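Local atomic coordinates of BepC protein (Bartonella tribocorum, PDB entry 4WGJ), a protein that probably transfers AMP from ATP to threonine or tyrosine hydroxyls of target proteins, using the Fic domain contained in this fragment. Residues 56-61 and 119-124; 148-153 and 161-166; 46-51 and 63-68. All blocks are in the same frame, centred on the assembly; numbering follows the deposited sequence.

Contact 1: residues 56-61 and 119-124; sequences NFDAAY and QLEKTL
Asp58 and Glu121 bring their CA atoms to within 5.2 Å of each other where the turn leading into helix 59-70 passes beside helix 111-126. The contact rests on the carboxylate of Glu121, which reaches across to the start of the other helix. With CG set anti to the carbonyl carbon (chi1 -70°) and the chain extended beyond it, the side chain runs alongside CB of Asp58 and delivers OE2 to the backbone of Ala59. Ala59 N donates to Glu121 OE2 over 2.7 Å, meeting the oxygen on its anti side at an N-H...O angle of 163°. Water 2 donates to the same OE2 and accepts from Ala60 N, so the acid takes up two amides of the first helical turn, one of them through water. A third belongs to Asp58, the N-cap residue: Tyr61 N donates to Asp58 OD1 at 3.0 Å. The two carboxylates remain apart, with Asp58 OD2 4.9 Å from Glu121 OE2, and the partial positive charge of the helix start probably eases their proximity. On the inner side, Leu124 CD1 packs 4.0 Å from Phe57 CB and also touches the Phe57 carbonyl. Water 1 donates to both Phe57 O and Glu121 O, bridging the two backbones. Beneath this polar edge, the Phe57 ring leads away to Lys169, Leu170 and Ala173 of helix 159-174, whereas Leu120 and Leu124 pack on Val145 of helix 135-152, so that the pair of segments lies over both helices.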
# COMPACT_ATOMS: atom_id res chain seq x y z
N ASN A 56 -3.28 3.16 17.18
CA ASN A 56 -1.98 2.79 16.66
C ASN A 56 -1.99 2.63 15.15
O ASN A 56 -2.84 1.93 14.60
CB ASN A 56 -1.50 1.49 17.30
CG ASN A 56 -1.47 1.57 18.80
OD1 ASN A 56 -2.22 0.88 19.48
ND2 ASN A 56 -0.63 2.44 19.33
N PHE A 57 -1.03 3.27 14.50
CA PHE A 57 -0.81 3.12 13.07
C PHE A 57 0.20 2.02 12.86
O PHE A 57 1.40 2.26 12.78
CB PHE A 57 -0.32 4.44 12.46
CG PHE A 57 -1.43 5.43 12.22
CD1 PHE A 57 -1.87 6.25 13.25
CD2 PHE A 57 -2.05 5.49 10.98
CE1 PHE A 57 -2.90 7.16 13.03
CE2 PHE A 57 -3.07 6.39 10.75
CZ PHE A 57 -3.51 7.22 11.77
N ASP A 58 -0.30 0.79 12.79
CA ASP A 58 0.57 -0.37 12.78
C ASP A 58 0.23 -1.33 11.65
O ASP A 58 -0.59 -1.02 10.79
CB ASP A 58 0.51 -1.09 14.14
CG ASP A 58 -0.92 -1.46 14.55
OD1 ASP A 58 -1.84 -1.43 13.70
OD2 ASP A 58 -1.11 -1.81 15.73
N ALA A 59 0.88 -2.49 11.65
CA ALA A 59 0.69 -3.45 10.56
C ALA A 59 -0.77 -3.90 10.48
O ALA A 59 -1.33 -4.05 9.40
CB ALA A 59 1.61 -4.67 10.74
N ALA A 60 -1.39 -4.09 11.64
CA ALA A 60 -2.79 -4.49 11.69
C ALA A 60 -3.68 -3.43 11.05
O ALA A 60 -4.65 -3.77 10.37
CB ALA A 60 -3.23 -4.75 13.14
N TYR A 61 -3.37 -2.16 11.27
CA TYR A 61 -4.16 -1.08 10.67
C TYR A 61 -4.00 -1.08 9.14
O TYR A 61 -4.98 -0.89 8.41
CB TYR A 61 -3.75 0.29 11.23
CG TYR A 61 -4.64 1.43 10.76
CD1 TYR A 61 -6.00 1.44 11.06
CD2 TYR A 61 -4.12 2.50 10.04
CE1 TYR A 61 -6.83 2.48 10.64
CE2 TYR A 61 -4.93 3.53 9.61
CZ TYR A 61 -6.28 3.52 9.92
OH TYR A 61 -7.09 4.55 9.49
N GLN A 119 9.51 -2.25 12.30
CA GLN A 119 10.41 -1.11 12.46
C GLN A 119 9.65 0.20 12.21
O GLN A 119 9.88 1.20 12.89
CB GLN A 119 11.61 -1.22 11.52
CG GLN A 119 12.57 -0.04 11.59
CD GLN A 119 13.02 0.27 13.01
OE1 GLN A 119 13.47 -0.61 13.75
NE2 GLN A 119 12.88 1.54 13.41
N LEU A 120 8.75 0.18 11.23
CA LEU A 120 7.92 1.35 10.95
C LEU A 120 6.97 1.62 12.12
O LEU A 120 6.75 2.77 12.49
CB LEU A 120 7.13 1.15 9.66
CG LEU A 120 6.18 2.30 9.33
CD1 LEU A 120 6.93 3.63 9.26
CD2 LEU A 120 5.45 2.03 8.03
N GLU A 121 6.41 0.56 12.70
CA GLU A 121 5.54 0.72 13.87
C GLU A 121 6.26 1.44 15.00
O GLU A 121 5.69 2.31 15.65
CB GLU A 121 5.05 -0.63 14.38
CG GLU A 121 4.08 -1.31 13.47
CD GLU A 121 3.66 -2.67 13.99
OE1 GLU A 121 4.14 -3.07 15.08
OE2 GLU A 121 2.85 -3.32 13.32
N LYS A 122 7.50 1.04 15.24
CA LYS A 122 8.28 1.61 16.33
C LYS A 122 8.56 3.09 16.08
O LYS A 122 8.44 3.92 16.98
CB LYS A 122 9.59 0.85 16.52
N THR A 123 8.94 3.40 14.85
CA THR A 123 9.19 4.78 14.46
C THR A 123 7.96 5.66 14.65
O THR A 123 8.06 6.77 15.19
CB THR A 123 9.67 4.87 13.01
OG1 THR A 123 10.92 4.19 12.89
CG2 THR A 123 9.85 6.32 12.59
N LEU A 124 6.79 5.19 14.21
CA LEU A 124 5.57 5.98 14.34
C LEU A 124 5.20 6.18 15.80
O LEU A 124 4.77 7.26 16.21
CB LEU A 124 4.41 5.32 13.59
CG LEU A 124 4.51 5.52 12.09
CD1 LEU A 124 3.53 4.59 11.37
CD2 LEU A 124 4.25 7.00 11.73
O HOH W 1 2.72 2.31 15.58
O HOH W 2 0.13 -4.65 14.16

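Contact 2: residues 148-153 and 161-166; sequences ALEHAH and RANRMF. With ANP (phosphoaminophosphonic acid-adenylate ester), chain B; GLY (glycine), chain D.
Glu150 OE2 is gripped by Asn163 and by water 3. Asn163 ND2 donates to Glu150 OE2 over 3.0 Å in an almost straight bond (176°), the acceptor lying in the plane of the amide. The two planes are nearly perpendicular (88°), and the N-H comes to OE2 from above the carboxylate plane. Water 3 donates to the same oxygen and accepts from Arg164 NH1. A bend at chi2 (-67°) carries the acid to the nucleotide analogue, where ANP O3' donates to Glu150 OE1 at 2.7 Å; Asn163, as a second-shell residue, thereby probably helps to position a group that binds the ribose.

Behind the polar layer, Leu149 and Asn163 pass alongside one another, pointing opposite ways, Leu149 CB lying 3.5 Å from Asn163 OD1. Leu149 CD1 meets Phe166 CD1, also at 3.5 Å, the leucine branch set roughly square to the Phe166 side chain. The helical segments run nearly antiparallel, their axes 10.0 Å apart.

The two arginines share out the beta and gamma phosphates. Arg161 holds the beta phosphate, donating from both N and NE to ANP O1B and from NH2 to O2B. Arg164 takes the gamma phosphate edge-on, NH1 to ANP O3G (2.9 Å) and NH2 to O1G, while OXT of a bound glycine lies over one face of its guanidinium. Lys157 and Gly158, and Asn159 and Gly160 at the start of helix 159-174, also bond the nucleotide. His153, the glycine-rich turn, Arg161 and Arg164 follow the signature motif of Fic proteins, here forming an anion-binding nest at a helix N terminus, as in AMP-transferring relatives.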
# COMPACT_ATOMS: atom_id res chain seq x y z
N ALA A 148 8.92 3.70 3.40
CA ALA A 148 9.04 2.45 4.17
C ALA A 148 7.90 1.50 3.81
O ALA A 148 8.12 0.31 3.63
CB ALA A 148 9.06 2.72 5.66
N LEU A 149 6.68 2.03 3.74
CA LEU A 149 5.54 1.22 3.33
C LEU A 149 5.73 0.64 1.93
O LEU A 149 5.41 -0.52 1.68
CB LEU A 149 4.25 2.04 3.37
CG LEU A 149 3.73 2.39 4.77
CD1 LEU A 149 2.64 3.46 4.67
CD2 LEU A 149 3.18 1.15 5.48
N GLU A 150 6.23 1.48 1.03
CA GLU A 150 6.37 1.10 -0.37
C GLU A 150 7.42 -0.00 -0.51
O GLU A 150 7.24 -0.94 -1.30
CB GLU A 150 6.74 2.32 -1.24
CG GLU A 150 5.54 3.20 -1.61
CD GLU A 150 4.56 2.50 -2.55
OE1 GLU A 150 5.00 1.98 -3.60
OE2 GLU A 150 3.35 2.45 -2.23
N HIS A 151 8.48 0.08 0.27
CA HIS A 151 9.51 -0.97 0.15
C HIS A 151 8.99 -2.27 0.76
O HIS A 151 9.26 -3.35 0.24
CB HIS A 151 10.82 -0.57 0.83
CG HIS A 151 11.91 -1.60 0.68
ND1 HIS A 151 12.12 -2.60 1.60
CD2 HIS A 151 12.83 -1.78 -0.30
CE1 HIS A 151 13.14 -3.36 1.20
NE2 HIS A 151 13.58 -2.88 0.05
N ALA A 152 8.24 -2.18 1.85
CA ALA A 152 7.70 -3.38 2.48
C ALA A 152 6.75 -4.13 1.54
O ALA A 152 6.82 -5.36 1.44
CB ALA A 152 6.98 -3.03 3.78
N HIS A 153 5.87 -3.39 0.86
CA HIS A 153 5.02 -3.93 -0.21
C HIS A 153 4.34 -5.20 0.28
O HIS A 153 4.51 -6.27 -0.31
CB HIS A 153 5.89 -4.21 -1.46
CG HIS A 153 5.12 -4.44 -2.73
ND1 HIS A 153 4.68 -3.41 -3.53
CD2 HIS A 153 4.78 -5.59 -3.37
CE1 HIS A 153 4.09 -3.91 -4.61
NE2 HIS A 153 4.13 -5.23 -4.53
N ARG A 161 -2.52 1.59 -3.32
CA ARG A 161 -3.77 2.16 -2.82
C ARG A 161 -3.88 2.04 -1.30
O ARG A 161 -4.30 2.98 -0.63
CB ARG A 161 -4.95 1.50 -3.53
CG ARG A 161 -5.12 2.07 -4.95
CD ARG A 161 -6.01 1.23 -5.87
NE ARG A 161 -5.32 0.02 -6.32
CZ ARG A 161 -5.87 -0.88 -7.12
NH1 ARG A 161 -7.11 -0.70 -7.56
NH2 ARG A 161 -5.18 -1.97 -7.47
N ALA A 162 -3.46 0.91 -0.73
CA ALA A 162 -3.52 0.80 0.72
C ALA A 162 -2.55 1.77 1.39
O ALA A 162 -2.88 2.41 2.40
CB ALA A 162 -3.25 -0.63 1.16
N ASN A 163 -1.33 1.86 0.85
CA ASN A 163 -0.32 2.73 1.42
C ASN A 163 -0.72 4.21 1.35
O ASN A 163 -0.48 4.99 2.28
CB ASN A 163 1.01 2.54 0.69
CG ASN A 163 1.68 1.22 1.02
OD1 ASN A 163 1.33 0.56 2.00
ND2 ASN A 163 2.67 0.84 0.21
N ARG A 164 -1.30 4.61 0.22
CA ARG A 164 -1.74 5.99 0.08
C ARG A 164 -2.86 6.31 1.08
O ARG A 164 -2.86 7.38 1.71
CB ARG A 164 -2.17 6.28 -1.36
CG ARG A 164 -0.96 6.20 -2.30
CD ARG A 164 -1.19 6.83 -3.65
NE ARG A 164 -2.21 6.17 -4.43
CZ ARG A 164 -2.00 5.11 -5.22
NH1 ARG A 164 -0.78 4.57 -5.33
NH2 ARG A 164 -3.01 4.59 -5.90
N MET A 165 -3.80 5.39 1.27
CA MET A 165 -4.84 5.62 2.28
C MET A 165 -4.25 5.68 3.69
O MET A 165 -4.67 6.50 4.52
CB MET A 165 -5.92 4.54 2.19
CG MET A 165 -7.01 4.68 3.24
SD MET A 165 -7.94 6.24 3.09
CE MET A 165 -8.66 6.02 1.48
N PHE A 166 -3.28 4.81 3.99
CA PHE A 166 -2.58 4.88 5.27
C PHE A 166 -2.06 6.30 5.51
O PHE A 166 -2.17 6.84 6.62
CB PHE A 166 -1.44 3.86 5.28
CG PHE A 166 -0.75 3.70 6.61
CD1 PHE A 166 0.25 4.58 7.02
CD2 PHE A 166 -1.02 2.59 7.41
CE1 PHE A 166 0.92 4.40 8.22
CE2 PHE A 166 -0.36 2.40 8.62
CZ PHE A 166 0.62 3.30 9.03
PG ANP B . -1.58 1.53 -7.96
O1G ANP B . -2.99 2.18 -7.73
O2G ANP B . -1.14 1.89 -9.36
O3G ANP B . -0.58 2.14 -6.91
PB ANP B . -1.80 -1.07 -6.53
O1B ANP B . -2.61 -0.29 -5.55
O2B ANP B . -2.45 -2.44 -6.89
N3B ANP B . -1.61 -0.18 -7.95
PA ANP B . 0.64 -2.47 -6.41
O1A ANP B . 0.54 -2.69 -7.88
O2A ANP B . 0.65 -3.73 -5.55
O3A ANP B . -0.42 -1.42 -5.86
O5' ANP B . 1.96 -1.63 -6.14
C5' ANP B . 2.16 -0.40 -6.88
C4' ANP B . 3.21 0.46 -6.22
O4' ANP B . 4.53 0.01 -6.62
C3' ANP B . 3.12 1.94 -6.59
O3' ANP B . 3.31 2.80 -5.47
C2' ANP B . 4.23 2.09 -7.63
O2' ANP B . 4.73 3.42 -7.72
C1' ANP B . 5.27 1.13 -7.07
N9 ANP B . 6.26 0.70 -8.06
C8 ANP B . 6.05 0.43 -9.38
N7 ANP B . 7.13 0.10 -10.05
C5 ANP B . 8.13 0.15 -9.09
C6 ANP B . 9.52 -0.09 -9.15
N6 ANP B . 10.16 -0.46 -10.26
N1 ANP B . 10.23 0.07 -8.01
C2 ANP B . 9.60 0.44 -6.90
N3 ANP B . 8.30 0.70 -6.72
C4 ANP B . 7.62 0.53 -7.86
N GLY D . -1.34 5.98 -9.25
CA GLY D . -2.22 7.13 -9.09
C GLY D . -1.86 7.94 -7.86
O GLY D . -2.50 8.94 -7.53
OXT GLY D . -0.91 7.61 -7.15
O HOH W 3 1.75 4.36 -4.35

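Contact 3: residues 46-51 and 63-68; sequences VNFRHE and SLIHWS
Phe48 CG is anti to the backbone N (chi1 -159°), which throws the ring off the end of helix 30-48 and towards one side of helix 59-70. There Ile65 turns CG1 beside its own backbone N (chi1 -74°) to meet the ring obliquely. Phe48 CE2 lies 3.5 Å from Ile65 CG1. Phe48 CZ has the looser company of Leu64 CD2, 4.2 Å away and close to the plane of the ring, so the methyl comes at its edge. One helical turn further on, Ser68 completes the trio: its OG approaches Phe48 CE1 to 3.5 Å, again at a slant to the ring.

The hydroxyl is committed elsewhere. Ser68 OG donates to Leu64 O over 2.8 Å, from above the carbonyl plane, while Ser68 N reaches that oxygen from the other face; a polar group is thus bonded back to its own helix and can be packed against an aromatic ring. In this Fic-domain fragment the contact joins helix 30-48 to helix 59-70, and both lean on helix 159-174, where Met165 touches Phe48 as well as Ile65.

After Phe48 the chain reverses in a type I beta turn, with Glu51 N donating to Phe48 O at 3.1 Å. The turn folds the Glu51 side chain back so that its CG lies 4.0 Å above one face of the Phe48 ring, towards the rim. Lys169 NZ bonds the carbonyls of both Phe48 and Glu51, and Arg49 forms a salt bridge with Glu168.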
# COMPACT_ATOMS: atom_id res chain seq x y z
N VAL A 46 -13.89 6.27 -0.24
CA VAL A 46 -14.74 7.37 0.22
C VAL A 46 -15.23 7.06 1.64
O VAL A 46 -15.13 7.90 2.53
CB VAL A 46 -15.94 7.61 -0.72
CG1 VAL A 46 -16.88 8.67 -0.16
CG2 VAL A 46 -15.45 8.01 -2.10
N ASN A 47 -15.73 5.84 1.85
CA ASN A 47 -16.20 5.41 3.16
C ASN A 47 -15.10 5.38 4.22
O ASN A 47 -15.31 5.78 5.37
CB ASN A 47 -16.82 4.02 3.08
CG ASN A 47 -18.10 4.00 2.28
OD1 ASN A 47 -18.85 4.98 2.26
ND2 ASN A 47 -18.37 2.88 1.61
N PHE A 48 -13.94 4.86 3.85
CA PHE A 48 -12.90 4.70 4.86
C PHE A 48 -12.36 6.06 5.33
O PHE A 48 -11.89 6.18 6.46
CB PHE A 48 -11.76 3.81 4.36
CG PHE A 48 -10.96 3.22 5.49
CD1 PHE A 48 -11.44 2.12 6.18
CD2 PHE A 48 -9.78 3.82 5.91
CE1 PHE A 48 -10.72 1.60 7.26
CE2 PHE A 48 -9.07 3.32 6.97
CZ PHE A 48 -9.53 2.20 7.65
N ARG A 49 -12.44 7.09 4.49
CA ARG A 49 -11.98 8.41 4.89
C ARG A 49 -12.72 8.97 6.10
O ARG A 49 -12.20 9.84 6.81
CB ARG A 49 -12.09 9.39 3.73
CG ARG A 49 -11.01 9.15 2.71
CD ARG A 49 -10.96 10.21 1.61
NE ARG A 49 -9.95 9.77 0.64
CZ ARG A 49 -10.22 9.21 -0.53
NH1 ARG A 49 -11.47 9.05 -0.95
NH2 ARG A 49 -9.21 8.82 -1.30
N HIS A 50 -13.93 8.47 6.35
CA HIS A 50 -14.75 8.94 7.45
C HIS A 50 -14.46 8.22 8.78
O HIS A 50 -14.88 8.69 9.84
CB HIS A 50 -16.24 8.76 7.11
CG HIS A 50 -16.71 9.62 5.98
ND1 HIS A 50 -16.41 10.97 5.90
CD2 HIS A 50 -17.46 9.33 4.89
CE1 HIS A 50 -16.96 11.47 4.80
NE2 HIS A 50 -17.60 10.50 4.17
N GLU A 51 -13.75 7.10 8.72
CA GLU A 51 -13.39 6.38 9.94
C GLU A 51 -12.52 7.24 10.85
O GLU A 51 -11.64 7.96 10.38
CB GLU A 51 -12.66 5.07 9.62
CG GLU A 51 -13.54 3.96 9.05
CD GLU A 51 -14.22 3.14 10.15
OE1 GLU A 51 -13.72 3.15 11.30
OE2 GLU A 51 -15.24 2.48 9.86
N SER A 63 -3.45 -3.64 7.28
CA SER A 63 -4.25 -4.76 6.80
C SER A 63 -5.74 -4.45 6.84
O SER A 63 -6.48 -4.87 5.96
CB SER A 63 -3.96 -6.02 7.61
OG SER A 63 -2.70 -6.56 7.20
N LEU A 64 -6.17 -3.68 7.83
CA LEU A 64 -7.59 -3.27 7.90
C LEU A 64 -7.93 -2.38 6.70
O LEU A 64 -8.99 -2.50 6.08
CB LEU A 64 -7.88 -2.53 9.20
CG LEU A 64 -9.21 -1.76 9.23
CD1 LEU A 64 -10.40 -2.72 9.17
CD2 LEU A 64 -9.29 -0.85 10.47
N ILE A 65 -7.01 -1.47 6.39
CA ILE A 65 -7.17 -0.63 5.21
C ILE A 65 -7.26 -1.51 3.96
O ILE A 65 -8.16 -1.33 3.12
CB ILE A 65 -6.02 0.36 5.08
CG1 ILE A 65 -6.19 1.47 6.12
CG2 ILE A 65 -5.98 0.96 3.66
CD1 ILE A 65 -4.97 2.38 6.25
N HIS A 66 -6.35 -2.47 3.85
CA HIS A 66 -6.32 -3.28 2.64
C HIS A 66 -7.62 -4.09 2.53
O HIS A 66 -8.22 -4.17 1.44
CB HIS A 66 -5.08 -4.20 2.62
CG HIS A 66 -4.86 -4.88 1.31
ND1 HIS A 66 -5.38 -6.12 1.02
CD2 HIS A 66 -4.18 -4.49 0.20
CE1 HIS A 66 -5.02 -6.48 -0.20
NE2 HIS A 66 -4.29 -5.50 -0.72
N TRP A 67 -8.08 -4.67 3.64
CA TRP A 67 -9.34 -5.42 3.61
C TRP A 67 -10.48 -4.50 3.20
O TRP A 67 -11.31 -4.84 2.35
CB TRP A 67 -9.65 -6.05 4.98
CG TRP A 67 -10.91 -6.89 4.91
CD1 TRP A 67 -11.00 -8.19 4.54
CD2 TRP A 67 -12.24 -6.44 5.17
NE1 TRP A 67 -12.32 -8.60 4.55
CE2 TRP A 67 -13.10 -7.54 4.93
CE3 TRP A 67 -12.80 -5.23 5.58
CZ2 TRP A 67 -14.48 -7.47 5.11
CZ3 TRP A 67 -14.17 -5.15 5.76
CH2 TRP A 67 -14.99 -6.26 5.51
N SER A 68 -10.53 -3.32 3.81
CA SER A 68 -11.61 -2.38 3.53
C SER A 68 -11.67 -1.98 2.06
O SER A 68 -12.76 -1.87 1.47
CB SER A 68 -11.45 -1.14 4.41
OG SER A 68 -11.53 -1.48 5.79

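From the N terminus, contact 3 opens first and closes a short connection, from the end of helix 30-48 to helix 59-70. Segment 56-61 lies inside that loop but pairs forward with helix 111-126, so contacts 1 and 3 cross, sharing helix 59-70; contact 1 spans 57 residues. Contact 2 follows in series, joining helices 135-152 and 159-174 across the seven intervening residues, which help bind the phosphates. Phe166 is the common meeting point: it packs on Phe57, Tyr61 and Leu124 of contact 1 and on Ile65 of contact 3, while Met165 reaches Phe48. Contacts 1 and 3 thus join the surrounding helices around the nucleotide-binding helix pair of contact 2.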